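Local coordinates for caspase-3 (Porites astreoides, PDB 6WI4), which probably cleaves protein substrates after aspartate as a cysteine protease of the caspase family, acting in coral apoptosis, at residues A[146-160]-A[209-223]. Sequence-based numbering, arbitrary orientation.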
loop_
_atom_site.group_PDB
_atom_site.type_symbol
_atom_site.label_atom_id
_atom_site.label_comp_id
_atom_site.label_asym_id
_atom_site.label_seq_id
_atom_site.Cartn_x
_atom_site.Cartn_y
_atom_site.Cartn_z
ATOM N N ASP A 146 -2.474 -11.117 11.666
ATOM C CA ASP A 146 -3.417 -10.043 11.357
ATOM C C ASP A 146 -2.789 -8.924 10.535
ATOM O O ASP A 146 -3.384 -7.851 10.398
ATOM C CB ASP A 146 -4.071 -9.473 12.628
ATOM C CG ASP A 146 -4.652 -10.556 13.514
ATOM O OD1 ASP A 146 -5.396 -11.416 12.992
ATOM O OD2 ASP A 146 -4.355 -10.554 14.723
ATOM N N PHE A 147 -1.627 -9.164 9.944
ATOM C CA PHE A 147 -1.082 -8.310 8.897
ATOM C C PHE A 147 -1.607 -8.746 7.536
ATOM O O PHE A 147 -1.806 -9.936 7.278
ATOM C CB PHE A 147 0.444 -8.376 8.850
ATOM C CG PHE A 147 1.147 -7.667 9.975
ATOM C CD1 PHE A 147 1.399 -8.316 11.169
ATOM C CD2 PHE A 147 1.590 -6.366 9.809
ATOM C CE1 PHE A 147 2.066 -7.683 12.187
ATOM C CE2 PHE A 147 2.258 -5.722 10.820
ATOM C CZ PHE A 147 2.496 -6.375 12.014
ATOM N N VAL A 148 -1.793 -7.773 6.649
ATOM C CA VAL A 148 -2.019 -8.054 5.237
ATOM C C VAL A 148 -1.223 -7.034 4.438
ATOM O O VAL A 148 -1.235 -5.840 4.758
ATOM C CB VAL A 148 -3.519 -8.053 4.863
ATOM C CG1 VAL A 148 -4.212 -6.734 5.220
ATOM C CG2 VAL A 148 -3.690 -8.392 3.400
ATOM N N TYR A 149 -0.473 -7.510 3.446
ATOM C CA TYR A 149 0.439 -6.672 2.677
ATOM C C TYR A 149 -0.022 -6.720 1.231
ATOM O O TYR A 149 0.074 -7.768 0.578
ATOM C CB TYR A 149 1.888 -7.142 2.814
ATOM C CG TYR A 149 2.357 -7.401 4.236
ATOM C CD1 TYR A 149 2.216 -8.654 4.809
ATOM C CD2 TYR A 149 2.952 -6.397 4.995
ATOM C CE1 TYR A 149 2.660 -8.913 6.104
ATOM C CE2 TYR A 149 3.382 -6.652 6.295
ATOM C CZ TYR A 149 3.243 -7.908 6.835
ATOM O OH TYR A 149 3.681 -8.184 8.120
ATOM N N ALA A 150 -0.558 -5.602 0.746
ATOM C CA ALA A 150 -1.103 -5.516 -0.600
ATOM C C ALA A 150 -0.057 -4.863 -1.494
ATOM O O ALA A 150 0.177 -3.654 -1.410
ATOM C CB ALA A 150 -2.412 -4.730 -0.599
ATOM N N TYR A 151 0.577 -5.667 -2.341
ATOM C CA TYR A 151 1.669 -5.229 -3.202
ATOM C C TYR A 151 1.175 -4.949 -4.616
ATOM O O TYR A 151 0.386 -5.719 -5.166
ATOM C CB TYR A 151 2.735 -6.320 -3.280
ATOM C CG TYR A 151 3.637 -6.438 -2.083
ATOM C CD1 TYR A 151 4.803 -5.687 -1.996
ATOM C CD2 TYR A 151 3.356 -7.343 -1.072
ATOM C CE1 TYR A 151 5.666 -5.828 -0.927
ATOM C CE2 TYR A 151 4.212 -7.489 0.012
ATOM C CZ TYR A 151 5.363 -6.723 0.075
ATOM O OH TYR A 151 6.227 -6.853 1.139
ATOM N N SER A 152 1.707 -3.888 -5.230
ATOM C CA SER A 152 1.272 -3.520 -6.579
ATOM C C SER A 152 1.707 -4.528 -7.644
ATOM O O SER A 152 1.044 -4.630 -8.684
ATOM C CB SER A 152 1.788 -2.125 -6.944
ATOM O OG SER A 152 3.207 -2.075 -7.076
ATOM N N THR A 153 2.801 -5.258 -7.433
ATOM C CA THR A 153 3.348 -6.132 -8.473
ATOM C C THR A 153 3.818 -7.432 -7.819
ATOM O O THR A 153 3.353 -7.808 -6.739
ATOM C CB THR A 153 4.415 -5.378 -9.304
ATOM O OG1 THR A 153 4.742 -6.158 -10.465
ATOM C CG2 THR A 153 5.693 -5.079 -8.509
ATOM N N VAL A 154 4.690 -8.163 -8.511
ATOM C CA VAL A 154 5.175 -9.480 -8.099
ATOM C C VAL A 154 6.659 -9.346 -7.782
ATOM O O VAL A 154 7.354 -8.551 -8.433
ATOM C CB VAL A 154 4.914 -10.516 -9.207
ATOM C CG1 VAL A 154 5.697 -11.820 -8.969
ATOM C CG2 VAL A 154 3.439 -10.777 -9.341
ATOM N N PRO A 155 7.188 -10.054 -6.783
ATOM C CA PRO A 155 8.619 -9.949 -6.489
ATOM C C PRO A 155 9.470 -10.175 -7.728
ATOM O O PRO A 155 9.268 -11.139 -8.481
ATOM C CB PRO A 155 8.838 -11.044 -5.438
ATOM C CG PRO A 155 7.547 -11.079 -4.712
ATOM C CD PRO A 155 6.487 -10.863 -5.768
ATOM N N GLY A 156 10.408 -9.255 -7.949
ATOM C CA GLY A 156 11.325 -9.300 -9.065
ATOM C C GLY A 156 10.971 -8.389 -10.219
ATOM O O GLY A 156 11.762 -8.274 -11.164
ATOM N N TYR A 157 9.825 -7.725 -10.167
ATOM C CA TYR A 157 9.293 -7.042 -11.332
ATOM C C TYR A 157 9.079 -5.557 -11.078
ATOM O O TYR A 157 8.820 -5.128 -9.951
ATOM C CB TYR A 157 7.968 -7.671 -11.752
ATOM C CG TYR A 157 8.082 -9.074 -12.300
ATOM C CD1 TYR A 157 8.280 -9.285 -13.657
ATOM C CD2 TYR A 157 7.970 -10.180 -11.467
ATOM C CE1 TYR A 157 8.359 -10.565 -14.178
ATOM C CE2 TYR A 157 8.052 -11.470 -11.979
ATOM C CZ TYR A 157 8.243 -11.645 -13.336
ATOM O OH TYR A 157 8.329 -12.917 -13.861
ATOM N N TYR A 158 9.148 -4.790 -12.166
ATOM C CA TYR A 158 8.688 -3.409 -12.166
ATOM C C TYR A 158 7.197 -3.326 -11.840
ATOM O O TYR A 158 6.436 -4.288 -12.007
ATOM C CB TYR A 158 8.891 -2.782 -13.545
ATOM C CG TYR A 158 10.314 -2.515 -13.982
ATOM C CD1 TYR A 158 11.154 -1.702 -13.236
ATOM C CD2 TYR A 158 10.796 -3.043 -15.177
ATOM C CE1 TYR A 158 12.445 -1.428 -13.658
ATOM C CE2 TYR A 158 12.081 -2.772 -15.609
ATOM C CZ TYR A 158 12.900 -1.967 -14.845
ATOM O OH TYR A 158 14.183 -1.699 -15.275
ATOM N N SER A 159 6.781 -2.132 -11.428
ATOM C CA SER A 159 5.388 -1.754 -11.263
ATOM C C SER A 159 5.166 -0.501 -12.090
ATOM O O SER A 159 6.054 0.348 -12.176
ATOM C CB SER A 159 5.089 -1.490 -9.781
ATOM O OG SER A 159 3.722 -1.221 -9.558
ATOM N N TRP A 160 3.981 -0.371 -12.673
ATOM C CA TRP A 160 3.707 0.682 -13.645
ATOM C C TRP A 160 2.856 1.815 -13.090
ATOM O O TRP A 160 1.886 1.597 -12.354
ATOM C CB TRP A 160 3.023 0.085 -14.870
ATOM C CG TRP A 160 3.949 -0.662 -15.774
ATOM C CD1 TRP A 160 4.140 -2.013 -15.822
ATOM C CD2 TRP A 160 4.778 -0.100 -16.799
ATOM N NE1 TRP A 160 5.049 -2.331 -16.809
ATOM C CE2 TRP A 160 5.459 -1.171 -17.416
ATOM C CE3 TRP A 160 5.026 1.202 -17.236
ATOM C CZ2 TRP A 160 6.357 -0.980 -18.464
ATOM C CZ3 TRP A 160 5.927 1.390 -18.277
ATOM C CH2 TRP A 160 6.579 0.303 -18.873
ATOM N N SER A 209 10.101 -1.353 -23.668
ATOM C CA SER A 209 9.199 -1.243 -22.518
ATOM C C SER A 209 7.721 -1.271 -22.870
ATOM O O SER A 209 6.881 -1.166 -21.967
ATOM C CB SER A 209 9.498 0.049 -21.749
ATOM O OG SER A 209 9.162 1.172 -22.559
ATOM N N ASP A 210 7.372 -1.402 -24.140
ATOM C CA ASP A 210 5.997 -1.271 -24.588
ATOM C C ASP A 210 5.240 -2.591 -24.494
ATOM O O ASP A 210 5.810 -3.678 -24.633
ATOM C CB ASP A 210 5.970 -0.762 -26.026
ATOM C CG ASP A 210 4.605 -0.277 -26.445
ATOM O OD1 ASP A 210 4.146 0.743 -25.900
ATOM O OD2 ASP A 210 3.995 -0.921 -27.322
ATOM N N SER A 211 3.934 -2.476 -24.245
ATOM C CA SER A 211 3.015 -3.612 -24.181
ATOM C C SER A 211 3.398 -4.617 -23.105
ATOM O O SER A 211 3.193 -5.820 -23.267
ATOM C CB SER A 211 2.887 -4.316 -25.539
ATOM O OG SER A 211 2.371 -3.407 -26.493
ATOM N N LYS A 212 3.931 -4.137 -21.989
ATOM C CA LYS A 212 4.307 -5.002 -20.878
ATOM C C LYS A 212 3.177 -5.040 -19.859
ATOM O O LYS A 212 2.261 -4.217 -19.886
ATOM C CB LYS A 212 5.617 -4.546 -20.226
ATOM C CG LYS A 212 6.783 -4.446 -21.217
ATOM C CD LYS A 212 7.078 -5.782 -21.891
ATOM C CE LYS A 212 8.382 -5.672 -22.674
ATOM N NZ LYS A 212 8.811 -6.963 -23.276
ATOM N N ARG A 213 3.234 -6.032 -18.979
ATOM C CA ARG A 213 2.076 -6.445 -18.189
ATOM C C ARG A 213 2.372 -6.322 -16.696
ATOM O O ARG A 213 3.490 -6.007 -16.281
ATOM C CB ARG A 213 1.681 -7.881 -18.542
ATOM C CG ARG A 213 1.669 -8.160 -20.050
ATOM C CD ARG A 213 0.628 -7.312 -20.780
ATOM N NE ARG A 213 -0.696 -7.527 -20.225
ATOM C CZ ARG A 213 -1.466 -8.582 -20.475
ATOM N NH1 ARG A 213 -2.639 -8.688 -19.872
ATOM N NH2 ARG A 213 -1.074 -9.530 -21.326
ATOM N N GLN A 214 1.349 -6.599 -15.887
ATOM C CA GLN A 214 1.507 -6.550 -14.439
ATOM C C GLN A 214 0.479 -7.448 -13.767
ATOM O O GLN A 214 -0.621 -7.656 -14.278
ATOM C CB GLN A 214 1.372 -5.112 -13.927
ATOM C CG GLN A 214 1.782 -4.906 -12.481
ATOM C CD GLN A 214 1.903 -3.436 -12.154
ATOM O OE1 GLN A 214 2.442 -2.660 -12.949
ATOM N NE2 GLN A 214 1.391 -3.034 -10.990
ATOM N N VAL A 215 0.870 -7.975 -12.603
ATOM C CA VAL A 215 0.046 -8.805 -11.733
ATOM C C VAL A 215 0.296 -8.292 -10.329
ATOM O O VAL A 215 1.456 -8.112 -9.952
ATOM C CB VAL A 215 0.455 -10.290 -11.842
ATOM C CG1 VAL A 215 -0.188 -11.129 -10.777
ATOM C CG2 VAL A 215 0.133 -10.834 -13.230
ATOM N N SER A 216 -0.765 -8.015 -9.569
ATOM C CA SER A 216 -0.558 -7.587 -8.187
ATOM C C SER A 216 -0.625 -8.803 -7.271
ATOM O O SER A 216 -1.078 -9.881 -7.663
ATOM C CB SER A 216 -1.581 -6.526 -7.766
ATOM O OG SER A 216 -2.920 -6.960 -7.948
ATOM N N SER A 217 -0.117 -8.644 -6.051
ATOM C CA SER A 217 -0.022 -9.786 -5.152
ATOM C C SER A 217 -0.375 -9.362 -3.737
ATOM O O SER A 217 -0.075 -8.241 -3.323
ATOM C CB SER A 217 1.379 -10.412 -5.193
ATOM O OG SER A 217 2.387 -9.489 -4.822
ATOM N N VAL A 218 -1.022 -10.254 -2.996
ATOM C CA VAL A 218 -1.360 -9.980 -1.608
ATOM C C VAL A 218 -0.704 -11.040 -0.741
ATOM O O VAL A 218 -0.748 -12.232 -1.069
ATOM C CB VAL A 218 -2.886 -9.916 -1.384
ATOM C CG1 VAL A 218 -3.615 -11.162 -1.861
ATOM C CG2 VAL A 218 -3.186 -9.664 0.085
ATOM N N VAL A 219 -0.063 -10.603 0.342
ATOM C CA VAL A 219 0.509 -11.498 1.344
ATOM C C VAL A 219 -0.368 -11.367 2.579
ATOM O O VAL A 219 -0.418 -10.294 3.195
ATOM C CB VAL A 219 1.966 -11.145 1.674
ATOM C CG1 VAL A 219 2.509 -12.118 2.718
ATOM C CG2 VAL A 219 2.852 -11.161 0.411
ATOM N N SER A 220 -1.061 -12.438 2.963
ATOM C CA SER A 220 -2.045 -12.337 4.036
ATOM C C SER A 220 -1.646 -13.200 5.222
ATOM O O SER A 220 -1.446 -14.411 5.079
ATOM C CB SER A 220 -3.434 -12.746 3.560
ATOM O OG SER A 220 -4.316 -12.741 4.675
ATOM N N MET A 221 -1.529 -12.568 6.386
ATOM C CA MET A 221 -1.512 -13.257 7.669
ATOM C C MET A 221 -2.816 -13.020 8.429
ATOM O O MET A 221 -2.855 -13.158 9.656
ATOM C CB MET A 221 -0.308 -12.807 8.505
ATOM C CG MET A 221 1.035 -13.331 7.985
ATOM S SD MET A 221 1.527 -12.545 6.429
ATOM C CE MET A 221 3.311 -12.724 6.506
ATOM N N LEU A 222 -3.891 -12.694 7.716
ATOM C CA LEU A 222 -5.180 -12.492 8.370
ATOM C C LEU A 222 -5.743 -13.814 8.891
ATOM O O LEU A 222 -5.516 -14.885 8.322
ATOM C CB LEU A 222 -6.167 -11.846 7.403
ATOM C CG LEU A 222 -5.761 -10.483 6.832
ATOM C CD1 LEU A 222 -6.852 -10.005 5.887
ATOM C CD2 LEU A 222 -5.518 -9.468 7.934
ATOM N N ARG A 223 -6.467 -13.722 10.008
ATOM C CA ARG A 223 -7.129 -14.863 10.638
ATOM C C ARG A 223 -8.643 -14.796 10.541
ATOM O O ARG A 223 -9.322 -15.754 10.949
ATOM C CB ARG A 223 -6.741 -14.938 12.120
ATOM C CG ARG A 223 -5.276 -15.123 12.399
ATOM C CD ARG A 223 -5.039 -15.043 13.917
ATOM N NE ARG A 223 -5.467 -13.750 14.433
ATOM C CZ ARG A 223 -6.434 -13.546 15.325
ATOM N NH1 ARG A 223 -6.729 -12.302 15.681
ATOM N NH2 ARG A 223 -7.109 -14.557 15.860
HETATM O O HOH W 1 0.769 -0.089 -10.397
HETATM O O HOH W 2 5.927 -5.224 -16.883
#
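Gln214 reaches across to Ser152 and Trp160 with both ends of its amide. Its CB bond points toward segment 146-160, and with CG anti to the backbone N (chi1 -169°) and the chain extended beyond, CG passes 3.8 Å from Thr153 OG1, the two side chains crossing at about a right angle. Beyond CD the amide splits its work. OE1 accepts from Trp160 N at 2.8 Å, the donor lying somewhat out of the carbonyl plane, and also lies in plane at the indole edge near CD1. NE2 donates to Ser152 O at 2.8 Å, approaching from above that carbonyl's plane, and to a water that in turn donates to Trp160 O. These bonds fix the amide's rotation; a leucine in its place would probably leave Ser152 O and Trp160 N without these mates and weaken the tie between the two segments here. Further along, Ser217 OG donates to Thr153 O (2.7 Å), in the carbonyl plane. Paired backbone bonds at Tyr151-Ser217 and Tyr149-Val219, with N-to-C directions 170° apart, establish antiparallel pairing. Met221 SD sits 3.8 Å from Tyr149 CE1 in the ring plane, a Met-aromatic edge contact. Arg223 forms a two-nitrogen salt bridge with Asp146, NE to OD1 at 2.7 Å and NH1 to OD2; OD1 is also hydrogen-bonded to Tyr4 OH. Strand 217-220 is thus the outermost strand, within this chain, of the six-stranded caspase sheet, while Trp160 pairs with the bound peptide in an antiparallel ladder, as expected of a caspase substrate cleft.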